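Local coordinates for protein cytochrome P450 (CYP102L1) (Mycobacterium phage Adler, PDB 6N6Q) that binds haem and, as a virus-encoded member of the cytochrome P450 family, probably acts as a monooxygenase that activates oxygen for insertion into an organic substrate, at residues L28-A33 and T40-R45; D249-A254 and G269-T274; T356-G359 and A364-K367; D323-L328 and E428-L433. One frame throughout, in Å; residues are numbered along the deposited sequence.

Contact 1 of 4, residues L28-A33 and T40-R45; sequences LSVDFA and TREGRR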
loop_
_atom_site.group_PDB
_atom_site.type_symbol
_atom_site.label_atom_id
_atom_site.label_comp_id
_atom_site.label_asym_id
_atom_site.label_seq_id
_atom_site.Cartn_x
_atom_site.Cartn_y
_atom_site.Cartn_z
ATOM N N LEU A 28 1.214 -22.223 24.388
ATOM C CA LEU A 28 1.454 -22.172 22.953
ATOM C C LEU A 28 2.844 -21.617 22.686
ATOM O O LEU A 28 3.271 -20.653 23.327
ATOM C CB LEU A 28 0.402 -21.301 22.245
ATOM C CG LEU A 28 -0.108 -21.669 20.845
ATOM C CD1 LEU A 28 -1.108 -20.626 20.373
ATOM C CD2 LEU A 28 1.015 -21.818 19.833
ATOM N N SER A 29 3.546 -22.231 21.736
ATOM C CA SER A 29 4.821 -21.723 21.247
ATOM C C SER A 29 4.577 -21.057 19.897
ATOM O O SER A 29 4.222 -21.728 18.923
ATOM C CB SER A 29 5.852 -22.843 21.135
ATOM O OG SER A 29 6.123 -23.407 22.405
ATOM N N VAL A 30 4.758 -19.739 19.844
ATOM C CA VAL A 30 4.540 -18.955 18.635
ATOM C C VAL A 30 5.867 -18.362 18.189
ATOM O O VAL A 30 6.648 -17.869 19.010
ATOM C CB VAL A 30 3.494 -17.842 18.855
ATOM C CG1 VAL A 30 3.240 -17.085 17.560
ATOM C CG2 VAL A 30 2.203 -18.427 19.396
ATOM N N ASP A 31 6.119 -18.411 16.884
ATOM C CA ASP A 31 7.293 -17.792 16.281
ATOM C C ASP A 31 6.892 -16.439 15.708
ATOM O O ASP A 31 6.088 -16.373 14.771
ATOM C CB ASP A 31 7.882 -18.686 15.193
ATOM C CG ASP A 31 9.234 -18.197 14.703
ATOM O OD1 ASP A 31 9.770 -17.231 15.288
ATOM O OD2 ASP A 31 9.760 -18.781 13.733
ATOM N N PHE A 32 7.446 -15.365 16.272
ATOM C CA PHE A 32 7.149 -14.007 15.830
ATOM C C PHE A 32 8.214 -13.458 14.886
ATOM O O PHE A 32 8.408 -12.238 14.813
ATOM C CB PHE A 32 6.975 -13.081 17.034
ATOM C CG PHE A 32 5.796 -13.429 17.897
ATOM C CD1 PHE A 32 4.518 -13.032 17.537
ATOM C CD2 PHE A 32 5.964 -14.152 19.065
ATOM C CE1 PHE A 32 3.431 -13.352 18.326
ATOM C CE2 PHE A 32 4.880 -14.475 19.856
ATOM C CZ PHE A 32 3.612 -14.074 19.486
ATOM N N ALA A 33 8.920 -14.337 14.169
ATOM C CA ALA A 33 9.809 -13.884 13.106
ATOM C C ALA A 33 9.039 -13.058 12.082
ATOM O O ALA A 33 9.478 -11.975 11.679
ATOM C CB ALA A 33 10.484 -15.082 12.441
ATOM N N THR A 40 -1.480 -13.305 14.655
ATOM C CA THR A 40 -2.728 -13.944 14.245
ATOM C C THR A 40 -2.851 -15.339 14.845
ATOM O O THR A 40 -3.909 -15.709 15.365
ATOM C CB THR A 40 -2.809 -13.999 12.718
ATOM O OG1 THR A 40 -2.878 -12.667 12.193
ATOM C CG2 THR A 40 -4.039 -14.778 12.268
ATOM N N ARG A 41 -1.775 -16.130 14.780
ATOM C CA ARG A 41 -1.786 -17.439 15.423
ATOM C C ARG A 41 -1.933 -17.303 16.933
ATOM O O ARG A 41 -2.637 -18.094 17.573
ATOM C CB ARG A 41 -0.511 -18.210 15.075
ATOM C CG ARG A 41 -0.305 -18.429 13.586
ATOM C CD ARG A 41 0.798 -19.441 13.320
ATOM N NE ARG A 41 0.998 -19.667 11.890
ATOM C CZ ARG A 41 0.255 -20.486 11.150
ATOM N NH1 ARG A 41 -0.745 -21.160 11.703
ATOM N NH2 ARG A 41 0.509 -20.629 9.856
ATOM N N GLU A 42 -1.279 -16.298 17.518
ATOM C CA GLU A 42 -1.418 -16.041 18.946
ATOM C C GLU A 42 -2.835 -15.613 19.307
ATOM O O GLU A 42 -3.325 -15.946 20.393
ATOM C CB GLU A 42 -0.404 -14.976 19.376
ATOM C CG GLU A 42 -0.669 -14.325 20.728
ATOM C CD GLU A 42 -0.516 -15.283 21.889
ATOM O OE1 GLU A 42 -0.994 -14.960 22.997
ATOM O OE2 GLU A 42 0.082 -16.360 21.695
ATOM N N GLY A 43 -3.514 -14.899 18.408
ATOM C CA GLY A 43 -4.842 -14.391 18.707
ATOM C C GLY A 43 -5.913 -15.455 18.810
ATOM O O GLY A 43 -6.961 -15.203 19.417
ATOM N N ARG A 44 -5.685 -16.635 18.234
ATOM C CA ARG A 44 -6.704 -17.677 18.250
ATOM C C ARG A 44 -6.829 -18.372 19.598
ATOM O O ARG A 44 -7.794 -19.115 19.803
ATOM C CB ARG A 44 -6.426 -18.709 17.156
ATOM C CG ARG A 44 -6.852 -18.252 15.769
ATOM C CD ARG A 44 -6.818 -19.393 14.770
ATOM N NE ARG A 44 -5.459 -19.864 14.520
ATOM C CZ ARG A 44 -4.665 -19.376 13.573
ATOM N NH1 ARG A 44 -5.093 -18.399 12.784
ATOM N NH2 ARG A 44 -3.442 -19.864 13.414
ATOM N N ARG A 45 -5.891 -18.155 20.517
ATOM C CA ARG A 45 -6.015 -18.656 21.877
ATOM C C ARG A 45 -6.582 -17.608 22.826
ATOM O O ARG A 45 -6.674 -17.859 24.032
ATOM C CB ARG A 45 -4.665 -19.167 22.385
ATOM C CG ARG A 45 -3.722 -18.101 22.926
ATOM C CD ARG A 45 -2.452 -18.747 23.463
ATOM N NE ARG A 45 -1.795 -17.926 24.476
ATOM C CZ ARG A 45 -0.762 -18.333 25.206
ATOM N NH1 ARG A 45 -0.268 -19.552 25.034
ATOM N NH2 ARG A 45 -0.225 -17.526 26.110
#
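The guanidinium of R45 meets L28 at its edge: L28 N lies in the plane of the group, 3.1 Å from R45 NH1. Both atoms are donors, so this is a close approach and not a hydrogen bond. The F32 ring carries the methyl V30 CG1 over one face, 3.6 Å above the plane and displaced toward the rim, while its edge faces E42, with F32 CZ 4.1 Å from E42 CB. The ring and the E42 carboxylate are turned 53° apart, which excludes a flat stack between them. Looser van der Waals contacts surround these groups. L28 and R45 run past each other in opposite senses, bringing L28 CD1 to 3.9 Å from R45 CD, and the V30 and E42 side chains cross at about a right angle, with V30 CG2 3.7 Å from E42 OE2. The contact folds the irregular chain leading to helix 35-43 back against the C-terminal end of that helix, at the surface of the P450 domain. An Asx turn marks the approach to the helix: A33 N donates to D31 OD1 over 3.2 Å, reaching the oxygen from above the carboxylate plane. E42 holds its CG opposite the backbone N (chi1 164°) and bends at chi2 (67°), a shape that places OE1 3.4 Å from R45 NE in a salt bridge. OE1 is also hydrogen-bonded to H46 NE2, so one carboxylate oxygen has two partners, which probably limits the movement of the group. The E42 side chain also touches F50 and Q52 of strand 49-53, and F32 rests on Q52 as well.

Contact 2 of 4, residues D249-A254 and G269-T274; sequences DIMLTA and GNQILT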
loop_
_atom_site.group_PDB
_atom_site.type_symbol
_atom_site.label_atom_id
_atom_site.label_comp_id
_atom_site.label_asym_id
_atom_site.label_seq_id
_atom_site.Cartn_x
_atom_site.Cartn_y
_atom_site.Cartn_z
ATOM N N ASP A 249 1.322 20.141 -8.861
ATOM C CA ASP A 249 0.777 21.459 -9.167
ATOM C C ASP A 249 -0.109 21.969 -8.037
ATOM O O ASP A 249 -0.008 23.134 -7.638
ATOM C CB ASP A 249 -0.008 21.415 -10.476
ATOM C CG ASP A 249 0.888 21.336 -11.695
ATOM O OD1 ASP A 249 1.964 21.972 -11.689
ATOM O OD2 ASP A 249 0.516 20.642 -12.665
ATOM N N ILE A 250 -0.980 21.109 -7.506
ATOM C CA ILE A 250 -1.881 21.537 -6.441
ATOM C C ILE A 250 -1.099 21.885 -5.179
ATOM O O ILE A 250 -1.457 22.821 -4.454
ATOM C CB ILE A 250 -2.947 20.458 -6.179
ATOM C CG1 ILE A 250 -3.814 20.263 -7.425
ATOM C CG2 ILE A 250 -3.820 20.836 -4.991
ATOM C CD1 ILE A 250 -4.942 19.265 -7.240
ATOM N N MET A 251 -0.018 21.151 -4.900
ATOM C CA MET A 251 0.796 21.472 -3.732
ATOM C C MET A 251 1.505 22.811 -3.891
ATOM O O MET A 251 1.799 23.479 -2.891
ATOM C CB MET A 251 1.810 20.357 -3.465
ATOM C CG MET A 251 1.203 19.124 -2.808
ATOM S SD MET A 251 2.421 17.886 -2.315
ATOM C CE MET A 251 3.142 17.465 -3.899
ATOM N N LEU A 252 1.780 23.222 -5.128
ATOM C CA LEU A 252 2.396 24.513 -5.397
ATOM C C LEU A 252 1.378 25.619 -5.640
ATOM O O LEU A 252 1.774 26.782 -5.772
ATOM C CB LEU A 252 3.329 24.412 -6.608
ATOM C CG LEU A 252 4.592 23.565 -6.454
ATOM C CD1 LEU A 252 5.220 23.293 -7.811
ATOM C CD2 LEU A 252 5.589 24.256 -5.535
ATOM N N THR A 253 0.088 25.293 -5.696
ATOM C CA THR A 253 -0.949 26.259 -6.034
ATOM C C THR A 253 -1.963 26.458 -4.918
ATOM O O THR A 253 -2.222 27.600 -4.520
ATOM C CB THR A 253 -1.675 25.820 -7.319
ATOM O OG1 THR A 253 -0.751 25.805 -8.414
ATOM C CG2 THR A 253 -2.826 26.765 -7.638
ATOM N N ALA A 254 -2.544 25.379 -4.398
ATOM C CA ALA A 254 -3.666 25.489 -3.475
ATOM C C ALA A 254 -3.188 25.792 -2.060
ATOM O O ALA A 254 -2.306 25.110 -1.529
ATOM C CB ALA A 254 -4.489 24.202 -3.488
ATOM N N GLY A 269 8.283 18.280 -0.341
ATOM C CA GLY A 269 9.221 17.190 -0.536
ATOM C C GLY A 269 8.889 15.968 0.295
ATOM O O GLY A 269 9.184 14.840 -0.106
ATOM N N ASN A 270 8.267 16.170 1.461
ATOM C CA ASN A 270 7.853 15.038 2.283
ATOM C C ASN A 270 6.663 14.313 1.667
ATOM O O ASN A 270 6.590 13.080 1.716
ATOM C CB ASN A 270 7.522 15.504 3.699
ATOM C CG ASN A 270 8.757 15.875 4.495
ATOM O OD1 ASN A 270 9.870 15.477 4.154
ATOM N ND2 ASN A 270 8.565 16.636 5.566
ATOM N N GLN A 271 5.722 15.059 1.083
ATOM C CA GLN A 271 4.567 14.420 0.461
ATOM C C GLN A 271 4.981 13.585 -0.744
ATOM O O GLN A 271 4.459 12.483 -0.951
ATOM C CB GLN A 271 3.533 15.471 0.055
ATOM C CG GLN A 271 3.131 16.440 1.159
ATOM C CD GLN A 271 2.426 15.768 2.323
ATOM O OE1 GLN A 271 2.045 14.599 2.250
ATOM N NE2 GLN A 271 2.251 16.511 3.410
ATOM N N ILE A 272 5.918 14.094 -1.548
ATOM C CA ILE A 272 6.430 13.325 -2.680
ATOM C C ILE A 272 7.050 12.021 -2.194
ATOM O O ILE A 272 6.776 10.942 -2.733
ATOM C CB ILE A 272 7.437 14.163 -3.487
ATOM C CG1 ILE A 272 6.732 15.339 -4.166
ATOM C CG2 ILE A 272 8.160 13.294 -4.507
ATOM C CD1 ILE A 272 7.677 16.304 -4.852
ATOM N N LEU A 273 7.895 12.104 -1.162
ATOM C CA LEU A 273 8.463 10.896 -0.574
ATOM C C LEU A 273 7.375 10.002 0.000
ATOM O O LEU A 273 7.463 8.772 -0.085
ATOM C CB LEU A 273 9.477 11.260 0.510
ATOM C CG LEU A 273 10.816 11.842 0.060
ATOM C CD1 LEU A 273 11.711 12.085 1.266
ATOM C CD2 LEU A 273 11.492 10.913 -0.935
ATOM N N THR A 274 6.338 10.605 0.587
ATOM C CA THR A 274 5.250 9.822 1.166
ATOM C C THR A 274 4.513 9.030 0.095
ATOM O O THR A 274 4.366 7.807 0.201
ATOM C CB THR A 274 4.282 10.742 1.912
ATOM O OG1 THR A 274 4.960 11.368 3.008
ATOM C CG2 THR A 274 3.093 9.946 2.431
#
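Beside Q271, one of two residues that M251 touches across this contact, the carbonyl oxygen N270 O is gripped twice by T274. T274 N donates to N270 O at 2.7 Å, the ordinary helical bond, and T274 OG1 also donates to N270 O at 2.7 Å; the two reach the oxygen from opposite faces of the carbonyl plane. The contact itself is small and largely thioether packing. M251 SD lies 3.6 Å from Q271 CB and 3.8 Å from Q271 CG, so the sulfur rests on the aliphatic base of the glutamine. A bend at the last torsion (chi3 -61°) turns the methyl aside, where M251 CE comes within 4.2 Å of I272 CG1. Here the short helix 247-253 meets helix 265-296, the long helix that crosses the haem in P450s; T274 belongs to the haem pocket and touches the cofactor. Q271 bends at chi2 (-64°), leading its amide away from M251: OE1 accepts from M96 N, and NE2 donates to N267 OD1, which accounts for both polar ends in this buried setting. M251 also packs on L113 of helix 104-113 and on I268, one turn before I272.

Contact 3 of 4, residues T356-G359 and A364-K367; sequences TTIG and AFKK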
loop_
_atom_site.group_PDB
_atom_site.type_symbol
_atom_site.label_atom_id
_atom_site.label_comp_id
_atom_site.label_asym_id
_atom_site.label_seq_id
_atom_site.Cartn_x
_atom_site.Cartn_y
_atom_site.Cartn_z
ATOM N N THR A 356 -11.874 5.693 27.893
ATOM C CA THR A 356 -13.026 4.929 27.441
ATOM C C THR A 356 -12.821 3.458 27.775
ATOM O O THR A 356 -11.804 3.060 28.353
ATOM C CB THR A 356 -13.270 5.096 25.935
ATOM O OG1 THR A 356 -12.090 4.722 25.212
ATOM C CG2 THR A 356 -13.649 6.531 25.598
ATOM N N THR A 357 -13.816 2.653 27.409
ATOM C CA THR A 357 -13.769 1.203 27.522
ATOM C C THR A 357 -14.380 0.609 26.263
ATOM O O THR A 357 -15.343 1.156 25.717
ATOM C CB THR A 357 -14.537 0.691 28.753
ATOM O OG1 THR A 357 -15.939 0.939 28.581
ATOM C CG2 THR A 357 -14.061 1.379 30.029
ATOM N N ILE A 358 -13.822 -0.507 25.801
ATOM C CA ILE A 358 -14.403 -1.224 24.671
ATOM C C ILE A 358 -15.094 -2.475 25.195
ATOM O O ILE A 358 -15.117 -2.723 26.404
ATOM C CB ILE A 358 -13.344 -1.572 23.609
ATOM C CG1 ILE A 358 -12.143 -2.265 24.254
ATOM C CG2 ILE A 358 -12.917 -0.322 22.854
ATOM C CD1 ILE A 358 -11.097 -2.717 23.260
ATOM N N GLY A 359 -15.667 -3.265 24.293
ATOM C CA GLY A 359 -16.343 -4.484 24.693
ATOM C C GLY A 359 -17.622 -4.247 25.468
ATOM O O GLY A 359 -18.577 -3.664 24.945
ATOM N N ALA A 364 -10.408 -1.190 30.049
ATOM C CA ALA A 364 -10.408 0.259 30.145
ATOM C C ALA A 364 -9.150 0.823 29.500
ATOM O O ALA A 364 -8.089 0.191 29.503
ATOM C CB ALA A 364 -10.495 0.709 31.604
ATOM N N PHE A 365 -9.277 2.022 28.938
ATOM C CA PHE A 365 -8.160 2.679 28.268
ATOM C C PHE A 365 -8.136 4.148 28.653
ATOM O O PHE A 365 -9.124 4.862 28.451
ATOM C CB PHE A 365 -8.257 2.522 26.747
ATOM C CG PHE A 365 -8.069 1.110 26.273
ATOM C CD1 PHE A 365 -6.796 0.590 26.094
ATOM C CD2 PHE A 365 -9.162 0.301 26.009
ATOM C CE1 PHE A 365 -6.618 -0.710 25.660
ATOM C CE2 PHE A 365 -8.991 -1.000 25.574
ATOM C CZ PHE A 365 -7.718 -1.505 25.399
ATOM N N LYS A 366 -7.015 4.588 29.213
ATOM C CA LYS A 366 -6.783 6.004 29.442
ATOM C C LYS A 366 -6.512 6.703 28.112
ATOM O O LYS A 366 -6.070 6.083 27.141
ATOM C CB LYS A 366 -5.609 6.183 30.414
ATOM C CG LYS A 366 -5.041 7.592 30.541
ATOM C CD LYS A 366 -6.065 8.580 31.079
ATOM C CE LYS A 366 -5.503 9.993 31.069
ATOM N NZ LYS A 366 -4.767 10.276 29.802
ATOM N N LYS A 367 -6.825 7.997 28.061
ATOM C CA LYS A 367 -6.531 8.804 26.884
ATOM C C LYS A 367 -5.070 8.651 26.476
ATOM O O LYS A 367 -4.175 8.595 27.325
ATOM C CB LYS A 367 -6.853 10.275 27.164
ATOM C CG LYS A 367 -6.465 11.230 26.046
ATOM C CD LYS A 367 -6.751 12.675 26.422
ATOM C CE LYS A 367 -6.245 13.629 25.354
ATOM N NZ LYS A 367 -6.509 15.052 25.701
#
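Two backbone hydrogen bonds join T356 and F365 in both directions: T356 N donates to F365 O at 2.9 Å, with an N-H...O angle of 150°, and F365 N donates to T356 O at 2.8 Å and 156°. Both donors sit nearly on the extension of the accepting C=O bond. This reciprocal pair identifies T356 and F365 as a hydrogen-bonded pair of an antiparallel hairpin; T357 and A364 form the adjoining non-hydrogen-bonded pair, nearer the turn. On the face carrying T357 and A364, T357 CG2 lies over the neighbouring backbone, 3.8 Å from A364 CA and 4.0 Å from A364 CB. The other face, with T356 and F365, holds the larger apolar contact. I358 sets CG1 between its backbone N and carbonyl carbon (chi1 51°), directing that branch at the phenyl group, where I358 CD1 is 3.6 Å from F365 CE2. The approach is oblique to the ring. From there the hairpin backs onto the main body of the domain: W77 of strand 77-79 meets the F365 ring edge-to-face, I49 of strand 49-53 touches both F365 and I358, and helix 65-71 covers I358 with L67, E70 and I71.

Contact 4 of 4, residues D323-L328 and E428-L433; sequences DQIAKL and EMVIAL. With HEM (protoporphyrin IX containing Fe), chain E.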
loop_
_atom_site.group_PDB
_atom_site.type_symbol
_atom_site.label_atom_id
_atom_site.label_comp_id
_atom_site.label_asym_id
_atom_site.label_seq_id
_atom_site.Cartn_x
_atom_site.Cartn_y
_atom_site.Cartn_z
ATOM N N ASP A 323 -13.964 5.007 -17.936
ATOM C CA ASP A 323 -15.202 4.422 -17.431
ATOM C C ASP A 323 -15.191 2.900 -17.443
ATOM O O ASP A 323 -15.930 2.284 -16.667
ATOM C CB ASP A 323 -16.393 4.933 -18.243
ATOM C CG ASP A 323 -16.831 6.319 -17.821
ATOM O OD1 ASP A 323 -16.825 6.599 -16.604
ATOM O OD2 ASP A 323 -17.182 7.128 -18.706
ATOM N N GLN A 324 -14.377 2.276 -18.296
ATOM C CA GLN A 324 -14.397 0.821 -18.403
ATOM C C GLN A 324 -13.797 0.131 -17.187
ATOM O O GLN A 324 -14.118 -1.034 -16.932
ATOM C CB GLN A 324 -13.656 0.373 -19.663
ATOM C CG GLN A 324 -14.423 0.605 -20.949
ATOM C CD GLN A 324 -13.642 0.173 -22.175
ATOM O OE1 GLN A 324 -12.411 0.236 -22.196
ATOM N NE2 GLN A 324 -14.354 -0.266 -23.205
ATOM N N ILE A 325 -12.942 0.822 -16.430
ATOM C CA ILE A 325 -12.201 0.168 -15.356
ATOM C C ILE A 325 -13.144 -0.292 -14.251
ATOM O O ILE A 325 -13.098 -1.448 -13.816
ATOM C CB ILE A 325 -11.105 1.104 -14.817
ATOM C CG1 ILE A 325 -10.162 1.511 -15.950
ATOM C CG2 ILE A 325 -10.340 0.437 -13.687
ATOM C CD1 ILE A 325 -9.714 0.349 -16.817
ATOM N N ALA A 326 -14.022 0.599 -13.787
ATOM C CA ALA A 326 -14.950 0.240 -12.723
ATOM C C ALA A 326 -16.013 -0.753 -13.173
ATOM O O ALA A 326 -16.683 -1.345 -12.319
ATOM C CB ALA A 326 -15.621 1.494 -12.162
ATOM N N LYS A 327 -16.185 -0.951 -14.481
ATOM C CA LYS A 327 -17.168 -1.903 -14.978
ATOM C C LYS A 327 -16.684 -3.346 -14.907
ATOM O O LYS A 327 -17.485 -4.261 -15.127
ATOM C CB LYS A 327 -17.561 -1.556 -16.418
ATOM C CG LYS A 327 -18.316 -0.235 -16.550
ATOM C CD LYS A 327 -18.908 -0.040 -17.941
ATOM C CE LYS A 327 -17.829 0.147 -18.996
ATOM N NZ LYS A 327 -18.380 0.599 -20.307
ATOM N N LEU A 328 -15.408 -3.573 -14.604
ATOM C CA LEU A 328 -14.873 -4.924 -14.438
ATOM C C LEU A 328 -15.200 -5.386 -13.024
ATOM O O LEU A 328 -14.398 -5.250 -12.099
ATOM C CB LEU A 328 -13.373 -4.947 -14.706
ATOM C CG LEU A 328 -12.932 -4.499 -16.101
ATOM C CD1 LEU A 328 -11.415 -4.443 -16.199
ATOM C CD2 LEU A 328 -13.504 -5.423 -17.165
ATOM N N GLU A 428 -5.410 1.771 -10.416
ATOM C CA GLU A 428 -4.192 1.248 -11.027
ATOM C C GLU A 428 -4.094 -0.267 -10.901
ATOM O O GLU A 428 -3.500 -0.919 -11.766
ATOM C CB GLU A 428 -2.957 1.906 -10.406
ATOM C CG GLU A 428 -2.771 1.618 -8.927
ATOM C CD GLU A 428 -1.371 1.936 -8.440
ATOM O OE1 GLU A 428 -0.401 1.615 -9.161
ATOM O OE2 GLU A 428 -1.240 2.508 -7.337
ATOM N N MET A 429 -4.663 -0.845 -9.840
ATOM C CA MET A 429 -4.580 -2.291 -9.666
ATOM C C MET A 429 -5.423 -3.032 -10.695
ATOM O O MET A 429 -5.045 -4.125 -11.130
ATOM C CB MET A 429 -5.006 -2.679 -8.249
ATOM C CG MET A 429 -3.995 -2.313 -7.169
ATOM S SD MET A 429 -4.427 -2.948 -5.537
ATOM C CE MET A 429 -5.965 -2.086 -5.218
ATOM N N VAL A 430 -6.555 -2.456 -11.103
ATOM C CA VAL A 430 -7.411 -3.115 -12.083
ATOM C C VAL A 430 -6.812 -3.012 -13.481
ATOM O O VAL A 430 -6.761 -4.002 -14.220
ATOM C CB VAL A 430 -8.836 -2.532 -12.034
ATOM C CG1 VAL A 430 -9.697 -3.149 -13.127
ATOM C CG2 VAL A 430 -9.460 -2.775 -10.672
ATOM N N ILE A 431 -6.351 -1.818 -13.867
ATOM C CA ILE A 431 -5.755 -1.646 -15.190
ATOM C C ILE A 431 -4.537 -2.546 -15.348
ATOM O O ILE A 431 -4.313 -3.132 -16.414
ATOM C CB ILE A 431 -5.392 -0.168 -15.436
ATOM C CG1 ILE A 431 -6.603 0.735 -15.203
ATOM C CG2 ILE A 431 -4.863 0.021 -16.848
ATOM C CD1 ILE A 431 -6.368 2.181 -15.593
ATOM N N ALA A 432 -3.732 -2.669 -14.290
ATOM C CA ALA A 432 -2.540 -3.507 -14.357
ATOM C C ALA A 432 -2.911 -4.973 -14.539
ATOM O O ALA A 432 -2.330 -5.674 -15.376
ATOM C CB ALA A 432 -1.695 -3.318 -13.097
ATOM N N LEU A 433 -3.883 -5.456 -13.761
ATOM C CA LEU A 433 -4.284 -6.855 -13.863
ATOM C C LEU A 433 -5.030 -7.127 -15.162
ATOM O O LEU A 433 -4.847 -8.183 -15.778
ATOM C CB LEU A 433 -5.143 -7.244 -12.661
ATOM C CG LEU A 433 -4.383 -7.508 -11.363
ATOM C CD1 LEU A 433 -5.348 -7.613 -10.204
ATOM C CD2 LEU A 433 -3.561 -8.779 -11.488
HETATM C CHA HEM E . -2.962 5.588 4.522
HETATM C CHB HEM E . -3.331 1.049 2.825
HETATM C CHC HEM E . -2.237 2.634 -1.642
HETATM C CHD HEM E . -1.152 6.989 0.221
HETATM C C1A HEM E . -3.188 4.227 4.465
HETATM C C2A HEM E . -3.623 3.367 5.551
HETATM C C3A HEM E . -3.723 2.122 5.082
HETATM C C4A HEM E . -3.358 2.134 3.679
HETATM C CMA HEM E . -4.151 0.887 5.902
HETATM C CAA HEM E . -3.915 3.799 7.004
HETATM C CBA HEM E . -2.606 3.775 7.789
HETATM C CGA HEM E . -2.859 4.012 9.256
HETATM O O1A HEM E . -4.047 4.068 9.669
HETATM O O2A HEM E . -1.867 4.145 10.016
HETATM C C1B HEM E . -3.125 1.091 1.459
HETATM C C2B HEM E . -3.317 -0.011 0.537
HETATM C C3B HEM E . -3.015 0.423 -0.704
HETATM C C4B HEM E . -2.622 1.817 -0.596
HETATM C CMB HEM E . -3.791 -1.414 0.983
HETATM C CAB HEM E . -3.042 -0.332 -2.059
HETATM C CBB HEM E . -3.363 -1.622 -2.216
HETATM C C1C HEM E . -1.872 3.962 -1.551
HETATM C C2C HEM E . -1.542 4.847 -2.649
HETATM C C3C HEM E . -1.240 6.048 -2.153
HETATM C C4C HEM E . -1.367 5.980 -0.702
HETATM C CMC HEM E . -1.531 4.479 -4.149
HETATM C CAC HEM E . -0.834 7.252 -3.039
HETATM C CBC HEM E . -0.563 8.463 -2.541
HETATM C C1D HEM E . -1.553 7.001 1.543
HETATM C C2D HEM E . -1.443 8.116 2.468
HETATM C C3D HEM E . -1.941 7.731 3.649
HETATM C C4D HEM E . -2.389 6.357 3.526
HETATM C CMD HEM E . -0.850 9.505 2.143
HETATM C CAD HEM E . -2.029 8.597 4.926
HETATM C CBD HEM E . -3.292 9.452 4.892
HETATM C CGD HEM E . -3.430 10.227 6.179
HETATM O O1D HEM E . -4.005 11.346 6.147
HETATM O O2D HEM E . -2.959 9.733 7.237
HETATM N NA HEM E . -3.036 3.434 3.342
HETATM N NB HEM E . -2.703 2.186 0.733
HETATM N NC HEM E . -1.753 4.690 -0.383
HETATM N ND HEM E . -2.135 5.948 2.227
HETATM FE FE HEM E . -2.270 4.026 1.500
#
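Helix 422-439, the L helix that in P450s follows the haem-ligand loop, lines the haem pocket with two residues of 428-433 and uses the next two to pack against the short, weakly bonded helix 322-326. On the haem side, M429 SD is 3.7 Å from the vinyl carbon CBB of the haem, and E428 OE2 is 3.8 Å from its methyl carbon CMC, only a van der Waals contact. E428 OE2 is hydrogen-bonded to S283 OG of helix 265-296, which probably helps to position the carboxylate. Toward segment 323-328 the contact is wholly apolar and buried. I325 divides its branches between two partners. Its CG2, opposite the backbone N, reaches V430, with I325 CG2 3.7 Å from V430 CG1 as the two side chains slide past each other in opposite directions. Its longer branch crosses I431 at about a right angle, and I325 CD1 closes to 3.5 Å from I431 CG1. V430 CG1 has a second neighbour: V430 stands with that methyl anti to its backbone N (chi1 176°), and L328 CD1 lies 3.8 Å from V430 CG1. L328 is also the N-cap residue of helix 329-341. That helix covers V430 through L331 and I335, helix 298-311 meets L328 through E307 and M311, and F320, in the loop ahead of helix 322-326, touches both I325 and I431.

In the fold
From the N terminus, contact 1 comes first and closes a span of six residues, mostly helix, folding the leading chain onto the end of helix 35-43 at the surface. Contact 2 follows in series, with 14 residues between its segments, and joins helices 247-253 and 265-296 on the opposite side of the chain's centre; the two centres are about 41 Å apart. Contact 4 then opens with 323-328 and closes only with 428-433, after 99 intervening residues, so its span encloses contact 3, the hairpin of strands 356-357 and 364-365, although their centres lie about 42 Å apart. Contacts 2 and 4 each include haem-pocket residues, whereas contacts 1 and 3 are peripheral and both touch strand 49-53.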